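Local atomic coordinates of leucine aminopeptidase 2, chloroplastic (Streptomyces sp. BC16019, PDB entry 5LHJ), a protein that is a metalloaminopeptidase of the M17 family that acts in the maturation of the peptide antibiotic bottromycin, probably removing N-terminal residues from its peptide substrate. Residues 53-66 / 75-87. Numbering follows the deposited sequence.
Sequences SRRRGFVARPGQVV and AVVLNVGLGPAGS
Phe58 meets Asn79 with one face of its ring: the Asn79 CB lies over that face, 4.0 Å from the ring centroid and 15° off the normal, a CH-pi contact. CG of Phe58 stands anti to its backbone N (chi1 -174°), which brings the ring edge to Val80 C and CE1 to 3.3 Å from Asn79 O. The opposite face carries the backbone N of Ala60. The Gln64 amide holds this loop together: NE2 donates to Gly57 O at 3.0 Å, from above the carbonyl plane, while OE1 accepts from Val59 N and weakly from Arg61 N.

The amide of Asn79 turns instead toward Ser53 of helix 51-55. A water accepts from Asn79 ND2 at 2.8 Å and from Ser53 OG, and donates to Val66 O, while Asn79 OD1 takes a weak hydrogen bond from Arg43.

Beyond the ring and the water, Val65 and Val66 pair antiparallel with Val80 and Asn79. Val66 and Asn79 exchange two backbone bonds, and on the other face Val65 CG1 meets Leu78 CD2 at 4.1 Å, beside Val80, which packs on helix 90-102. In the type II turn leading into strand 65-69, Gly63 N reaches Gly81 O, whereas Gly83 N lies nearly in line with the Ala60 carbonyl, its N-H bent (138°). Gly81 CA closes to 3.2 Å from Arg61 O, too tight for any side chain.

This is the edge hairpin of the N-terminal, macro-like domain, remote from the manganese site. Backbone bonds set its register; water at ND2 and Arg43 at OD1 give both ends of the buried Asn79 amide partners from different parts of the fold.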
ATOM      1  N   SER A  53      32.279  21.662 -39.353  1.00 27.23           N
ATOM      2  CA  SER A  53      30.957  21.114 -39.050  1.00 27.35           C
ATOM      3  C   SER A  53      30.886  19.602 -39.280  1.00 27.69           C
ATOM      4  O   SER A  53      30.389  18.871 -38.419  1.00 27.22           O
ATOM      5  CB  SER A  53      29.892  21.839 -39.885  1.00 27.98           C
ATOM      6  OG  SER A  53      28.596  21.491 -39.461  1.00 29.00           O
ATOM      7  N   ARG A  54      31.421  19.134 -40.408  1.00 27.91           N
ATOM      8  CA  ARG A  54      31.528  17.689 -40.676  1.00 29.46           C
ATOM      9  C   ARG A  54      32.387  16.963 -39.633  1.00 28.66           C
ATOM     10  O   ARG A  54      32.004  15.902 -39.142  1.00 28.47           O
ATOM     11  CB  ARG A  54      32.102  17.419 -42.077  1.00 31.96           C
ATOM     12  CG  ARG A  54      31.154  17.761 -43.217  1.00 34.22           C
ATOM     13  CD  ARG A  54      31.613  17.151 -44.540  1.00 36.97           C
ATOM     14  NE  ARG A  54      32.936  17.627 -44.963  1.00 38.62           N
ATOM     15  CZ  ARG A  54      33.189  18.800 -45.555  1.00 39.97           C
ATOM     16  NH1 ARG A  54      32.213  19.672 -45.812  1.00 40.82           N
ATOM     17  NH2 ARG A  54      34.442  19.108 -45.893  1.00 40.80           N
ATOM     18  N   ARG A  55      33.528  17.556 -39.282  1.00 28.45           N
ATOM     19  CA  ARG A  55      34.448  16.975 -38.288  1.00 28.28           C
ATOM     20  C   ARG A  55      33.837  16.864 -36.890  1.00 27.94           C
ATOM     21  O   ARG A  55      34.250  16.006 -36.112  1.00 27.44           O
ATOM     22  CB  ARG A  55      35.748  17.782 -38.212  1.00 28.68           C
ATOM     23  CG  ARG A  55      36.631  17.624 -39.440  1.00 29.53           C
ATOM     24  CD  ARG A  55      37.609  18.777 -39.588  1.00 29.72           C
ATOM     25  NE  ARG A  55      38.353  18.686 -40.844  1.00 30.63           N
ATOM     26  CZ  ARG A  55      39.029  19.679 -41.423  1.00 31.31           C
ATOM     27  NH1 ARG A  55      39.099  20.893 -40.882  1.00 31.02           N
ATOM     28  NH2 ARG A  55      39.660  19.448 -42.573  1.00 32.42           N
ATOM     29  N   ARG A  56      32.877  17.743 -36.584  1.00 26.67           N
ATOM     30  CA  ARG A  56      32.105  17.689 -35.338  1.00 26.69           C
ATOM     31  C   ARG A  56      30.926  16.713 -35.351  1.00 26.81           C
ATOM     32  O   ARG A  56      30.306  16.496 -34.313  1.00 27.32           O
ATOM     33  CB  ARG A  56      31.602  19.095 -34.952  1.00 26.06           C
ATOM     34  CG  ARG A  56      32.698  20.104 -34.607  1.00 26.15           C
ATOM     35  CD  ARG A  56      33.575  19.666 -33.440  1.00 25.98           C
ATOM     36  NE  ARG A  56      32.809  19.520 -32.194  1.00 25.61           N
ATOM     37  CZ  ARG A  56      33.038  18.622 -31.230  1.00 25.86           C
ATOM     38  NH1 ARG A  56      34.007  17.713 -31.329  1.00 26.19           N
ATOM     39  NH2 ARG A  56      32.270  18.625 -30.144  1.00 25.76           N
ATOM     40  N   GLY A  57      30.614  16.130 -36.505  1.00 26.88           N
ATOM     41  CA  GLY A  57      29.563  15.134 -36.626  1.00 27.13           C
ATOM     42  C   GLY A  57      28.209  15.667 -37.041  1.00 26.71           C
ATOM     43  O   GLY A  57      27.199  14.986 -36.851  1.00 26.96           O
ATOM     44  N   PHE A  58      28.164  16.866 -37.619  1.00 26.30           N
ATOM     45  CA  PHE A  58      26.896  17.405 -38.091  1.00 26.02           C
ATOM     46  C   PHE A  58      26.397  16.549 -39.247  1.00 27.01           C
ATOM     47  O   PHE A  58      27.095  16.420 -40.258  1.00 27.92           O
ATOM     48  CB  PHE A  58      27.013  18.857 -38.555  1.00 25.21           C
ATOM     49  CG  PHE A  58      25.680  19.470 -38.914  1.00 24.59           C
ATOM     50  CD1 PHE A  58      24.827  19.932 -37.912  1.00 24.17           C
ATOM     51  CD2 PHE A  58      25.261  19.550 -40.240  1.00 24.36           C
ATOM     52  CE1 PHE A  58      23.589  20.474 -38.226  1.00 23.54           C
ATOM     53  CE2 PHE A  58      24.019  20.090 -40.561  1.00 24.21           C
ATOM     54  CZ  PHE A  58      23.187  20.556 -39.551  1.00 23.92           C
ATOM     55  N   VAL A  59      25.206  15.964 -39.082  1.00 27.02           N
ATOM     56  CA  VAL A  59      24.550  15.175 -40.133  1.00 28.07           C
ATOM     57  C   VAL A  59      23.086  15.617 -40.365  1.00 28.03           C
ATOM     58  O   VAL A  59      22.273  14.859 -40.921  1.00 28.55           O
ATOM     59  CB  VAL A  59      24.639  13.657 -39.841  1.00 28.98           C
ATOM     60  CG1 VAL A  59      26.094  13.192 -39.834  1.00 29.25           C
ATOM     61  CG2 VAL A  59      23.955  13.301 -38.526  1.00 29.01           C
ATOM     62  N   ALA A  60      22.772  16.851 -39.955  1.00 27.11           N
ATOM     63  CA  ALA A  60      21.453  17.442 -40.112  1.00 27.25           C
ATOM     64  C   ALA A  60      20.296  16.672 -39.460  1.00 28.11           C
ATOM     65  O   ALA A  60      19.176  16.720 -39.964  1.00 28.33           O
ATOM     66  CB  ALA A  60      21.173  17.698 -41.584  1.00 27.74           C
ATOM     67  N   ARG A  61      20.544  16.003 -38.329  1.00 29.46           N
ATOM     68  CA  ARG A  61      19.450  15.394 -37.545  1.00 31.08           C
ATOM     69  C   ARG A  61      18.551  16.518 -37.032  1.00 29.59           C
ATOM     70  O   ARG A  61      19.064  17.549 -36.627  1.00 28.45           O
ATOM     71  CB  ARG A  61      19.960  14.598 -36.341  1.00 33.36           C
ATOM     72  CG  ARG A  61      20.741  13.344 -36.677  1.00 36.84           C
ATOM     73  CD  ARG A  61      21.060  12.479 -35.447  1.00 39.12           C
ATOM     74  NE  ARG A  61      22.183  13.008 -34.652  1.00 40.35           N
ATOM     75  CZ  ARG A  61      22.081  13.866 -33.630  1.00 40.72           C
ATOM     76  NH1 ARG A  61      20.899  14.330 -33.215  1.00 41.82           N
ATOM     77  NH2 ARG A  61      23.181  14.270 -33.003  1.00 40.90           N
ATOM     78  N   PRO A  62      17.216  16.331 -37.041  1.00 30.14           N
ATOM     79  CA  PRO A  62      16.328  17.411 -36.571  1.00 29.97           C
ATOM     80  C   PRO A  62      16.692  17.937 -35.188  1.00 29.67           C
ATOM     81  O   PRO A  62      16.825  17.159 -34.250  1.00 30.06           O
ATOM     82  CB  PRO A  62      14.952  16.741 -36.556  1.00 30.28           C
ATOM     83  CG  PRO A  62      15.047  15.751 -37.660  1.00 30.99           C
ATOM     84  CD  PRO A  62      16.437  15.191 -37.554  1.00 30.91           C
ATOM     85  N   GLY A  63      16.912  19.243 -35.085  1.00 29.20           N
ATOM     86  CA  GLY A  63      17.324  19.858 -33.822  1.00 29.01           C
ATOM     87  C   GLY A  63      18.788  19.707 -33.399  1.00 28.05           C
ATOM     88  O   GLY A  63      19.166  20.249 -32.358  1.00 28.69           O
ATOM     89  N   GLN A  64      19.614  18.994 -34.175  1.00 26.78           N
ATOM     90  CA  GLN A  64      21.055  18.927 -33.911  1.00 25.42           C
ATOM     91  C   GLN A  64      21.656  20.289 -34.208  1.00 24.22           C
ATOM     92  O   GLN A  64      21.380  20.860 -35.258  1.00 24.03           O
ATOM     93  CB  GLN A  64      21.734  17.896 -34.808  1.00 25.68           C
ATOM     94  CG  GLN A  64      23.236  17.772 -34.600  1.00 25.89           C
ATOM     95  CD  GLN A  64      23.893  16.816 -35.573  1.00 26.30           C
ATOM     96  OE1 GLN A  64      23.392  16.579 -36.675  1.00 26.40           O
ATOM     97  NE2 GLN A  64      25.048  16.279 -35.178  1.00 26.61           N
ATOM     98  N   VAL A  65      22.495  20.789 -33.306  1.00 22.95           N
ATOM     99  CA  VAL A  65      23.117  22.093 -33.490  1.00 22.29           C
ATOM    100  C   VAL A  65      24.623  21.972 -33.351  1.00 22.07           C
ATOM    101  O   VAL A  65      25.102  21.431 -32.361  1.00 21.88           O
ATOM    102  CB  VAL A  65      22.596  23.108 -32.461  1.00 22.07           C
ATOM    103  CG1 VAL A  65      23.323  24.437 -32.604  1.00 21.95           C
ATOM    104  CG2 VAL A  65      21.095  23.285 -32.631  1.00 22.41           C
ATOM    105  N   VAL A  66      25.356  22.500 -34.330  1.00 22.03           N
ATOM    106  CA  VAL A  66      26.818  22.636 -34.236  1.00 22.42           C
ATOM    107  C   VAL A  66      27.211  24.085 -34.511  1.00 22.35           C
ATOM    108  O   VAL A  66      26.928  24.606 -35.589  1.00 22.80           O
ATOM    109  CB  VAL A  66      27.538  21.696 -35.213  1.00 23.05           C
ATOM    110  CG1 VAL A  66      29.049  21.874 -35.106  1.00 23.52           C
ATOM    111  CG2 VAL A  66      27.162  20.249 -34.915  1.00 23.44           C
ATOM    112  N   ALA A  75      31.963  36.534 -35.680  1.00 28.78           N
ATOM    113  CA  ALA A  75      30.675  36.138 -35.099  1.00 27.23           C
ATOM    114  C   ALA A  75      30.520  34.612 -35.096  1.00 25.55           C
ATOM    115  O   ALA A  75      31.500  33.894 -35.290  1.00 25.00           O
ATOM    116  CB  ALA A  75      29.548  36.809 -35.873  1.00 27.41           C
ATOM    117  N   VAL A  76      29.301  34.127 -34.861  1.00 24.29           N
ATOM    118  CA  VAL A  76      29.035  32.691 -34.712  1.00 23.19           C
ATOM    119  C   VAL A  76      27.948  32.273 -35.702  1.00 22.87           C
ATOM    120  O   VAL A  76      26.986  33.017 -35.938  1.00 22.75           O
ATOM    121  CB  VAL A  76      28.576  32.380 -33.266  1.00 22.88           C
ATOM    122  CG1 VAL A  76      28.103  30.933 -33.102  1.00 22.39           C
ATOM    123  CG2 VAL A  76      29.679  32.716 -32.268  1.00 23.06           C
ATOM    124  N   VAL A  77      28.119  31.086 -36.280  1.00 22.45           N
ATOM    125  CA  VAL A  77      27.104  30.443 -37.105  1.00 22.07           C
ATOM    126  C   VAL A  77      26.686  29.151 -36.406  1.00 21.51           C
ATOM    127  O   VAL A  77      27.538  28.404 -35.922  1.00 21.43           O
ATOM    128  CB  VAL A  77      27.627  30.156 -38.531  1.00 22.68           C
ATOM    129  CG1 VAL A  77      26.724  29.176 -39.282  1.00 22.96           C
ATOM    130  CG2 VAL A  77      27.773  31.459 -39.312  1.00 23.26           C
ATOM    131  N   LEU A  78      25.371  28.922 -36.324  1.00 20.89           N
ATOM    132  CA  LEU A  78      24.822  27.637 -35.904  1.00 20.77           C
ATOM    133  C   LEU A  78      24.294  26.918 -37.129  1.00 20.93           C
ATOM    134  O   LEU A  78      23.415  27.433 -37.819  1.00 21.65           O
ATOM    135  CB  LEU A  78      23.677  27.804 -34.911  1.00 20.37           C
ATOM    136  CG  LEU A  78      23.908  28.641 -33.664  1.00 20.23           C
ATOM    137  CD1 LEU A  78      22.616  28.695 -32.866  1.00 20.30           C
ATOM    138  CD2 LEU A  78      25.047  28.105 -32.834  1.00 20.19           C
ATOM    139  N   ASN A  79      24.843  25.741 -37.418  1.00 21.02           N
ATOM    140  CA  ASN A  79      24.191  24.823 -38.335  1.00 21.38           C
ATOM    141  C   ASN A  79      23.172  23.985 -37.572  1.00 20.99           C
ATOM    142  O   ASN A  79      23.509  23.338 -36.569  1.00 19.91           O
ATOM    143  CB  ASN A  79      25.215  23.960 -39.064  1.00 22.51           C
ATOM    144  CG  ASN A  79      25.951  24.740 -40.150  1.00 23.22           C
ATOM    145  OD1 ASN A  79      25.328  25.412 -40.987  1.00 23.97           O
ATOM    146  ND2 ASN A  79      27.269  24.667 -40.134  1.00 24.37           N
ATOM    147  N   VAL A  80      21.932  23.999 -38.062  1.00 20.60           N
ATOM    148  CA  VAL A  80      20.797  23.425 -37.337  1.00 21.30           C
ATOM    149  C   VAL A  80      20.097  22.416 -38.234  1.00 21.59           C
ATOM    150  O   VAL A  80      19.663  22.753 -39.338  1.00 21.91           O
ATOM    151  CB  VAL A  80      19.805  24.512 -36.895  1.00 21.43           C
ATOM    152  CG1 VAL A  80      18.690  23.911 -36.042  1.00 21.86           C
ATOM    153  CG2 VAL A  80      20.541  25.619 -36.152  1.00 21.19           C
ATOM    154  N   GLY A  81      19.993  21.181 -37.761  1.00 22.00           N
ATOM    155  CA  GLY A  81      19.411  20.109 -38.550  1.00 22.63           C
ATOM    156  C   GLY A  81      17.907  20.227 -38.750  1.00 23.07           C
ATOM    157  O   GLY A  81      17.173  20.544 -37.818  1.00 23.39           O
ATOM    158  N   LEU A  82      17.460  19.976 -39.976  1.00 23.96           N
ATOM    159  CA  LEU A  82      16.036  19.904 -40.319  1.00 24.56           C
ATOM    160  C   LEU A  82      15.634  18.531 -40.877  1.00 25.86           C
ATOM    161  O   LEU A  82      14.497  18.352 -41.328  1.00 25.61           O
ATOM    162  CB  LEU A  82      15.691  20.997 -41.334  1.00 24.88           C
ATOM    163  CG  LEU A  82      15.866  22.450 -40.859  1.00 24.42           C
ATOM    164  CD1 LEU A  82      15.807  23.394 -42.041  1.00 24.75           C
ATOM    165  CD2 LEU A  82      14.812  22.836 -39.831  1.00 24.25           C
ATOM    166  N   GLY A  83      16.548  17.561 -40.827  1.00 26.55           N
ATOM    167  CA  GLY A  83      16.268  16.218 -41.331  1.00 28.04           C
ATOM    168  C   GLY A  83      16.038  16.180 -42.832  1.00 29.13           C
ATOM    169  O   GLY A  83      16.283  17.172 -43.529  1.00 28.90           O
ATOM    170  N   PRO A  84      15.565  15.032 -43.346  1.00 31.01           N
ATOM    171  CA  PRO A  84      15.270  14.923 -44.778  1.00 32.13           C
ATOM    172  C   PRO A  84      14.212  15.916 -45.236  1.00 31.97           C
ATOM    173  O   PRO A  84      13.191  16.091 -44.567  1.00 32.57           O
ATOM    174  CB  PRO A  84      14.768  13.482 -44.925  1.00 32.97           C
ATOM    175  CG  PRO A  84      15.387  12.749 -43.778  1.00 33.00           C
ATOM    176  CD  PRO A  84      15.370  13.750 -42.651  1.00 32.00           C
ATOM    177  N   ALA A  85      14.462  16.568 -46.370  1.00 32.25           N
ATOM    178  CA  ALA A  85      13.526  17.550 -46.910  1.00 31.96           C
ATOM    179  C   ALA A  85      12.124  16.955 -47.081  1.00 32.43           C
ATOM    180  O   ALA A  85      11.134  17.602 -46.754  1.00 31.57           O
ATOM    181  CB  ALA A  85      14.042  18.104 -48.228  1.00 32.40           C
ATOM    182  N   GLY A  86      12.061  15.709 -47.551  1.00 33.81           N
ATOM    183  CA  GLY A  86      10.799  15.023 -47.799  1.00 34.82           C
ATOM    184  C   GLY A  86       9.938  14.713 -46.589  1.00 35.22           C
ATOM    185  O   GLY A  86       8.713  14.637 -46.719  1.00 37.02           O
ATOM    186  N   SER A  87      10.553  14.534 -45.420  1.00 34.83           N
ATOM    187  CA  SER A  87       9.814  14.183 -44.199  1.00 34.86           C
ATOM    188  C   SER A  87       9.536  15.365 -43.256  1.00 33.35           C
ATOM    189  O   SER A  87       8.788  15.209 -42.287  1.00 33.16           O
ATOM    190  CB  SER A  87      10.549  13.077 -43.436  1.00 36.01           C
ATOM    191  OG  SER A  87      11.827  13.507 -43.013  1.00 36.57           O
TER
HETATM  192  O   HOH W   1      28.480  23.702 -37.851  1.00 40.29           O